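Local coordinates for protein putative ManD family dehydratase (Pantoea ananatis, PDB 3T6C) that converts D-gluconate to 2-dehydro-3-deoxy-D-gluconate with loss of water, a low dehydratase activity measured in vitro, using one magnesium ion per subunit, at residues V149-A154 with D161-K166; C176-Y181 with P227-H232. One frame throughout, in Å; residues are numbered along the deposited sequence.

Contact 1 (V149-A154 with D161-K166); sequences VHTDGA and DSARAK
T151 lies alongside the aliphatic stem of K166, the two running in opposite senses, its methyl CG2 pressed against K166 CG at 3.4 Å, tighter than a normal methyl-methylene contact. K166 bends at its second torsion (chi2 -54°), which turns the outer chain across the strand, so that CE passes 3.6 Å from the carbonyl O of H150. V149 CG2 packs on the same K166 CG at 3.9 Å, and on CD just beyond it, so the lysine methylenes span two strand residues that both point at the helix.

One turn earlier, S162 fills the other flank of T151. Its OG, swung anti to the backbone N (chi1 178°), rests 3.1 Å from T151 CB and 3.2 Å from T151 CG2, a close carbon-oxygen packing contact. S162 CB also reaches the carbonyl O of D152, at 3.8 Å. The T151 hydroxyl takes no bond from the helix; it is hydrogen-bonded to the carbonyl of R175 on the next strand.

H150, a probable substrate-binding residue, points away from the helix, into the pocket, where it contacts the bound gluconate and hydrogen-bonds E375 through NE2. D152 bonds instead to the backbone of nearby loops: its OD1 accepts the N-H of the following G153 at 2.8 Å, through its anti lone pair, and the same oxygen receives the backbone NH of M180.

This is the first beta-alpha step of a beta-alpha-beta unit: strand 145-151 runs nearly antiparallel to helix 156-168 (151°, axes 8.4 Å apart), while strand 173-176 lies parallel beside the first strand, touching T151 and K166 through I174, and L237 of helix 219-237 covers A163.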
loop_
_atom_site.group_PDB
_atom_site.type_symbol
_atom_site.label_atom_id
_atom_site.label_comp_id
_atom_site.label_asym_id
_atom_site.label_seq_id
_atom_site.Cartn_x
_atom_site.Cartn_y
_atom_site.Cartn_z
ATOM N N VAL A 149 19.585 10.330 33.589
ATOM C CA VAL A 149 19.184 11.300 34.564
ATOM C C VAL A 149 18.903 12.621 33.858
ATOM O O VAL A 149 19.268 12.819 32.698
ATOM C CB VAL A 149 20.261 11.506 35.635
ATOM C CG1 VAL A 149 20.298 10.292 36.589
ATOM C CG2 VAL A 149 21.634 11.818 35.006
ATOM N N HIS A 150 18.229 13.511 34.567
ATOM C CA HIS A 150 17.840 14.833 34.023
ATOM C C HIS A 150 18.841 15.923 34.365
ATOM O O HIS A 150 19.189 16.109 35.547
ATOM C CB HIS A 150 16.508 15.259 34.652
ATOM C CG HIS A 150 15.336 14.377 34.307
ATOM N ND1 HIS A 150 14.057 14.663 34.752
ATOM C CD2 HIS A 150 15.236 13.234 33.584
ATOM C CE1 HIS A 150 13.219 13.752 34.289
ATOM N NE2 HIS A 150 13.909 12.860 33.602
ATOM N N THR A 151 19.310 16.622 33.340
ATOM C CA THR A 151 20.013 17.891 33.510
ATOM C C THR A 151 19.233 19.016 32.836
ATOM O O THR A 151 18.525 18.816 31.804
ATOM C CB THR A 151 21.453 17.914 32.964
ATOM O OG1 THR A 151 21.430 17.758 31.561
ATOM C CG2 THR A 151 22.303 16.852 33.560
ATOM N N ASP A 152 19.363 20.219 33.407
ATOM C CA ASP A 152 18.615 21.339 32.887
ATOM C C ASP A 152 19.458 22.566 33.226
ATOM O O ASP A 152 20.521 22.468 33.892
ATOM C CB ASP A 152 17.286 21.380 33.612
ATOM C CG ASP A 152 16.154 21.927 32.768
ATOM O OD1 ASP A 152 16.282 23.063 32.240
ATOM O OD2 ASP A 152 15.116 21.216 32.649
ATOM N N GLY A 153 18.950 23.716 32.832
ATOM C CA GLY A 153 19.641 24.953 33.081
ATOM C C GLY A 153 19.041 26.051 32.260
ATOM O O GLY A 153 18.306 25.833 31.284
ATOM N N ALA A 154 19.392 27.275 32.625
ATOM C CA ALA A 154 18.778 28.402 31.979
ATOM C C ALA A 154 19.422 28.711 30.612
ATOM O O ALA A 154 18.814 29.349 29.752
ATOM C CB ALA A 154 18.875 29.606 32.898
ATOM N N ASP A 161 27.325 22.544 32.504
ATOM C CA ASP A 161 27.900 22.300 33.825
ATOM C C ASP A 161 27.149 21.185 34.540
ATOM O O ASP A 161 27.725 20.366 35.244
ATOM C CB ASP A 161 27.817 23.556 34.706
ATOM C CG ASP A 161 28.804 24.652 34.299
ATOM O OD1 ASP A 161 29.864 24.351 33.727
ATOM O OD2 ASP A 161 28.478 25.821 34.573
ATOM N N SER A 162 25.838 21.180 34.410
ATOM C CA SER A 162 25.031 20.144 35.040
ATOM C C SER A 162 25.352 18.750 34.463
ATOM O O SER A 162 25.495 17.751 35.188
ATOM C CB SER A 162 23.552 20.454 34.815
ATOM O OG SER A 162 22.772 19.388 35.401
ATOM N N ALA A 163 25.445 18.683 33.147
ATOM C CA ALA A 163 25.714 17.400 32.495
ATOM C C ALA A 163 27.106 16.904 32.896
ATOM O O ALA A 163 27.279 15.716 33.150
ATOM C CB ALA A 163 25.581 17.519 31.000
ATOM N N ARG A 164 28.091 17.803 32.940
ATOM C CA ARG A 164 29.456 17.423 33.283
ATOM C C ARG A 164 29.461 16.847 34.695
ATOM O O ARG A 164 30.110 15.847 34.952
ATOM C CB ARG A 164 30.385 18.624 33.180
ATOM C CG ARG A 164 31.764 18.291 33.650
ATOM C CD ARG A 164 32.761 19.435 33.375
ATOM N NE ARG A 164 33.001 19.590 31.934
ATOM C CZ ARG A 164 32.643 20.665 31.240
ATOM N NH1 ARG A 164 32.042 21.671 31.881
ATOM N NH2 ARG A 164 32.911 20.743 29.917
ATOM N N ALA A 165 28.699 17.442 35.618
ATOM C CA ALA A 165 28.626 16.914 36.976
ATOM C C ALA A 165 28.021 15.495 36.982
ATOM O O ALA A 165 28.558 14.614 37.651
ATOM C CB ALA A 165 27.778 17.832 37.883
ATOM N N LYS A 166 26.933 15.267 36.220
ATOM C CA LYS A 166 26.329 13.926 36.125
ATOM C C LYS A 166 27.348 12.898 35.587
ATOM O O LYS A 166 27.411 11.751 36.062
ATOM C CB LYS A 166 25.093 13.934 35.226
ATOM C CG LYS A 166 23.956 14.850 35.707
ATOM C CD LYS A 166 23.481 14.622 37.114
ATOM C CE LYS A 166 22.305 15.578 37.317
ATOM N NZ LYS A 166 21.732 15.456 38.681
#

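Contact 2 (C176-Y181 with P227-H232); sequences CQMGMY and PRLFDH. With GCO (D-gluconic acid), chain D.
C176 and F230 form the tight part of this contact. The ring presents CZ to the cysteine, 3.8 Å from C176 CB and 3.6 Å from the carbonyl O of C176, which it meets obliquely. F230 has CG anti to its carbonyl carbon (chi1 -72°), and this swings the ring from a CB that does not face the loop until its far end does. The oxygen it brushes is not left without a polar partner, for H245 ND1 donates to it.

The other half is looser. L229 does point at the loop, yet its CD2 only reaches M178 CB at 4.1 Å and the carbonyl O of C176 at 4.3 Å. One residue earlier on the helix, R228 is exposed, and its side chain touches E156 of helix 156-168.

Beyond M178 the loop moves away from helix 219-237 and turns to the active site. Q177 spans this turn: its NE2 donates an almost straight bond (169°) to M180 O at 3.1 Å, arriving well above the carbonyl plane, while its OE1 accepts from the backbone N of D246, a magnesium ligand. M180 CG sits 3.7 Å above the centre of the Y181 ring. Y181 OH, also bonded to R175 NH1, makes a very short 2.5 Å hydrogen bond with O3 of the bound gluconate.

Helix packing behind and a functional loop in front are characteristic of the enolase-superfamily barrel, whose catalytic groups sit at the C-terminal ends of the strands; here Y181 is a probable proton donor or acceptor.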
loop_
_atom_site.group_PDB
_atom_site.type_symbol
_atom_site.label_atom_id
_atom_site.label_comp_id
_atom_site.label_asym_id
_atom_site.label_seq_id
_atom_site.Cartn_x
_atom_site.Cartn_y
_atom_site.Cartn_z
ATOM N N CYS A 176 19.114 16.256 28.383
ATOM C CA CYS A 176 19.472 17.704 28.456
ATOM C C CYS A 176 18.328 18.549 27.938
ATOM O O CYS A 176 17.927 18.398 26.780
ATOM C CB CYS A 176 20.730 18.008 27.617
ATOM S SG CYS A 176 22.168 17.065 28.258
ATOM N N GLN A 177 17.780 19.405 28.820
ATOM C CA GLN A 177 16.751 20.372 28.485
ATOM C C GLN A 177 17.314 21.744 28.828
ATOM O O GLN A 177 18.233 21.859 29.678
ATOM C CB GLN A 177 15.496 20.115 29.340
ATOM C CG GLN A 177 14.950 18.688 29.346
ATOM C CD GLN A 177 14.370 18.212 28.018
ATOM O OE1 GLN A 177 14.785 17.167 27.509
ATOM N NE2 GLN A 177 13.373 18.935 27.496
ATOM N N MET A 178 16.751 22.786 28.239
ATOM C CA MET A 178 17.156 24.118 28.666
ATOM C C MET A 178 15.853 24.810 28.939
ATOM O O MET A 178 15.149 25.194 28.013
ATOM C CB MET A 178 17.954 24.762 27.519
ATOM C CG MET A 178 18.570 26.093 27.873
ATOM S SD MET A 178 19.661 26.637 26.493
ATOM C CE MET A 178 18.468 26.854 25.172
ATOM N N GLY A 179 15.546 25.024 30.223
ATOM C CA GLY A 179 14.176 25.430 30.598
ATOM C C GLY A 179 13.127 24.312 30.533
ATOM O O GLY A 179 11.947 24.537 30.169
ATOM N N MET A 180 13.532 23.097 30.894
ATOM C CA MET A 180 12.612 21.935 30.886
ATOM C C MET A 180 11.798 21.796 29.585
ATOM O O MET A 180 12.405 21.680 28.522
ATOM C CB MET A 180 11.736 21.846 32.137
ATOM C CG MET A 180 11.408 20.364 32.486
ATOM S SD MET A 180 10.357 20.298 33.939
ATOM C CE MET A 180 11.560 20.491 35.244
ATOM N N TYR A 181 10.451 21.808 29.640
ATOM C CA TYR A 181 9.637 21.546 28.410
ATOM C C TYR A 181 9.179 22.850 27.729
ATOM O O TYR A 181 8.649 23.758 28.397
ATOM C CB TYR A 181 8.444 20.650 28.768
ATOM C CG TYR A 181 8.868 19.415 29.550
ATOM C CD1 TYR A 181 9.913 18.609 29.085
ATOM C CD2 TYR A 181 8.223 19.040 30.730
ATOM C CE1 TYR A 181 10.319 17.529 29.751
ATOM C CE2 TYR A 181 8.645 17.893 31.438
ATOM C CZ TYR A 181 9.695 17.145 30.928
ATOM O OH TYR A 181 10.127 15.996 31.601
ATOM N N PRO A 227 18.890 22.464 18.406
ATOM C CA PRO A 227 20.126 22.021 17.742
ATOM C C PRO A 227 21.343 22.841 18.219
ATOM O O PRO A 227 22.430 22.264 18.313
ATOM C CB PRO A 227 19.827 22.257 16.244
ATOM C CG PRO A 227 18.300 22.061 16.180
ATOM C CD PRO A 227 17.808 22.752 17.451
ATOM N N ARG A 228 21.203 24.133 18.509
ATOM C CA ARG A 228 22.310 24.921 19.043
ATOM C C ARG A 228 22.781 24.379 20.395
ATOM O O ARG A 228 24.015 24.285 20.649
ATOM C CB ARG A 228 21.896 26.406 19.179
ATOM C CG ARG A 228 21.455 27.055 17.855
ATOM C CD ARG A 228 21.138 28.591 17.925
ATOM N NE ARG A 228 20.729 29.032 19.259
ATOM C CZ ARG A 228 19.554 29.593 19.564
ATOM N NH1 ARG A 228 18.635 29.821 18.622
ATOM N NH2 ARG A 228 19.299 29.929 20.830
ATOM N N LEU A 229 21.829 24.024 21.261
ATOM C CA LEU A 229 22.188 23.430 22.559
ATOM C C LEU A 229 23.041 22.187 22.366
ATOM O O LEU A 229 24.084 22.022 23.008
ATOM C CB LEU A 229 20.918 23.104 23.383
ATOM C CG LEU A 229 21.176 22.332 24.684
ATOM C CD1 LEU A 229 21.973 23.140 25.760
ATOM C CD2 LEU A 229 19.826 21.894 25.197
ATOM N N PHE A 230 22.609 21.279 21.494
ATOM C CA PHE A 230 23.343 20.042 21.296
ATOM C C PHE A 230 24.663 20.195 20.586
ATOM O O PHE A 230 25.613 19.466 20.902
ATOM C CB PHE A 230 22.455 18.897 20.767
ATOM C CG PHE A 230 21.522 18.395 21.827
ATOM C CD1 PHE A 230 21.955 17.435 22.710
ATOM C CD2 PHE A 230 20.265 18.964 22.007
ATOM C CE1 PHE A 230 21.169 17.040 23.766
ATOM C CE2 PHE A 230 19.445 18.554 23.054
ATOM C CZ PHE A 230 19.903 17.574 23.933
ATOM N N ASP A 231 24.756 21.193 19.707
ATOM C CA ASP A 231 26.083 21.515 19.134
ATOM C C ASP A 231 27.057 21.921 20.245
ATOM O O ASP A 231 28.221 21.453 20.279
ATOM C CB ASP A 231 25.902 22.645 18.131
ATOM C CG ASP A 231 27.156 22.931 17.323
ATOM O OD1 ASP A 231 27.582 22.083 16.530
ATOM O OD2 ASP A 231 27.713 24.014 17.485
ATOM N N HIS A 232 26.593 22.754 21.178
ATOM C CA HIS A 232 27.460 23.239 22.250
ATOM C C HIS A 232 27.833 22.071 23.130
ATOM O O HIS A 232 29.007 21.925 23.507
ATOM C CB HIS A 232 26.718 24.287 23.087
ATOM C CG HIS A 232 27.467 24.681 24.318
ATOM N ND1 HIS A 232 28.507 25.582 24.275
ATOM C CD2 HIS A 232 27.346 24.297 25.617
ATOM C CE1 HIS A 232 28.988 25.759 25.497
ATOM N NE2 HIS A 232 28.313 24.982 26.324
HETATM C C1 GCO D . 9.408 12.471 31.597
HETATM C C2 GCO D . 8.052 13.067 31.540
HETATM C C3 GCO D . 7.598 13.742 32.821
HETATM C C4 GCO D . 6.120 14.066 32.761
HETATM C C5 GCO D . 5.499 13.878 34.124
HETATM C C6 GCO D . 4.007 14.159 34.154
HETATM O O1A GCO D . 9.938 12.105 32.688
HETATM O O1B GCO D . 9.983 12.190 30.495
HETATM O O2 GCO D . 7.913 13.775 30.337
HETATM O O3 GCO D . 8.378 14.872 32.956
HETATM O O4 GCO D . 5.988 15.410 32.336
HETATM O O5 GCO D . 5.723 12.579 34.529
HETATM O O6 GCO D . 3.397 13.953 35.413
#

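In the fold
From the N terminus, the chain first builds the N-terminal domain, then enters the barrel along strand 145-151. Contact 1 closes the short, mostly helical connection into helix 156-168. Strand 173-176 follows, and contact 2 then closes a much longer excursion, carrying the chain from 176-181 out through helix 189-192 and strand 215-216 to helix 219-237. The two closures come in series, neither enclosing nor crossing the other. Their loops nevertheless meet, with G153 O 3.1 Å from G179 N, a probable hydrogen bond. Together they join the first two barrel strands, the helices outside them and the rim facing the gluconate.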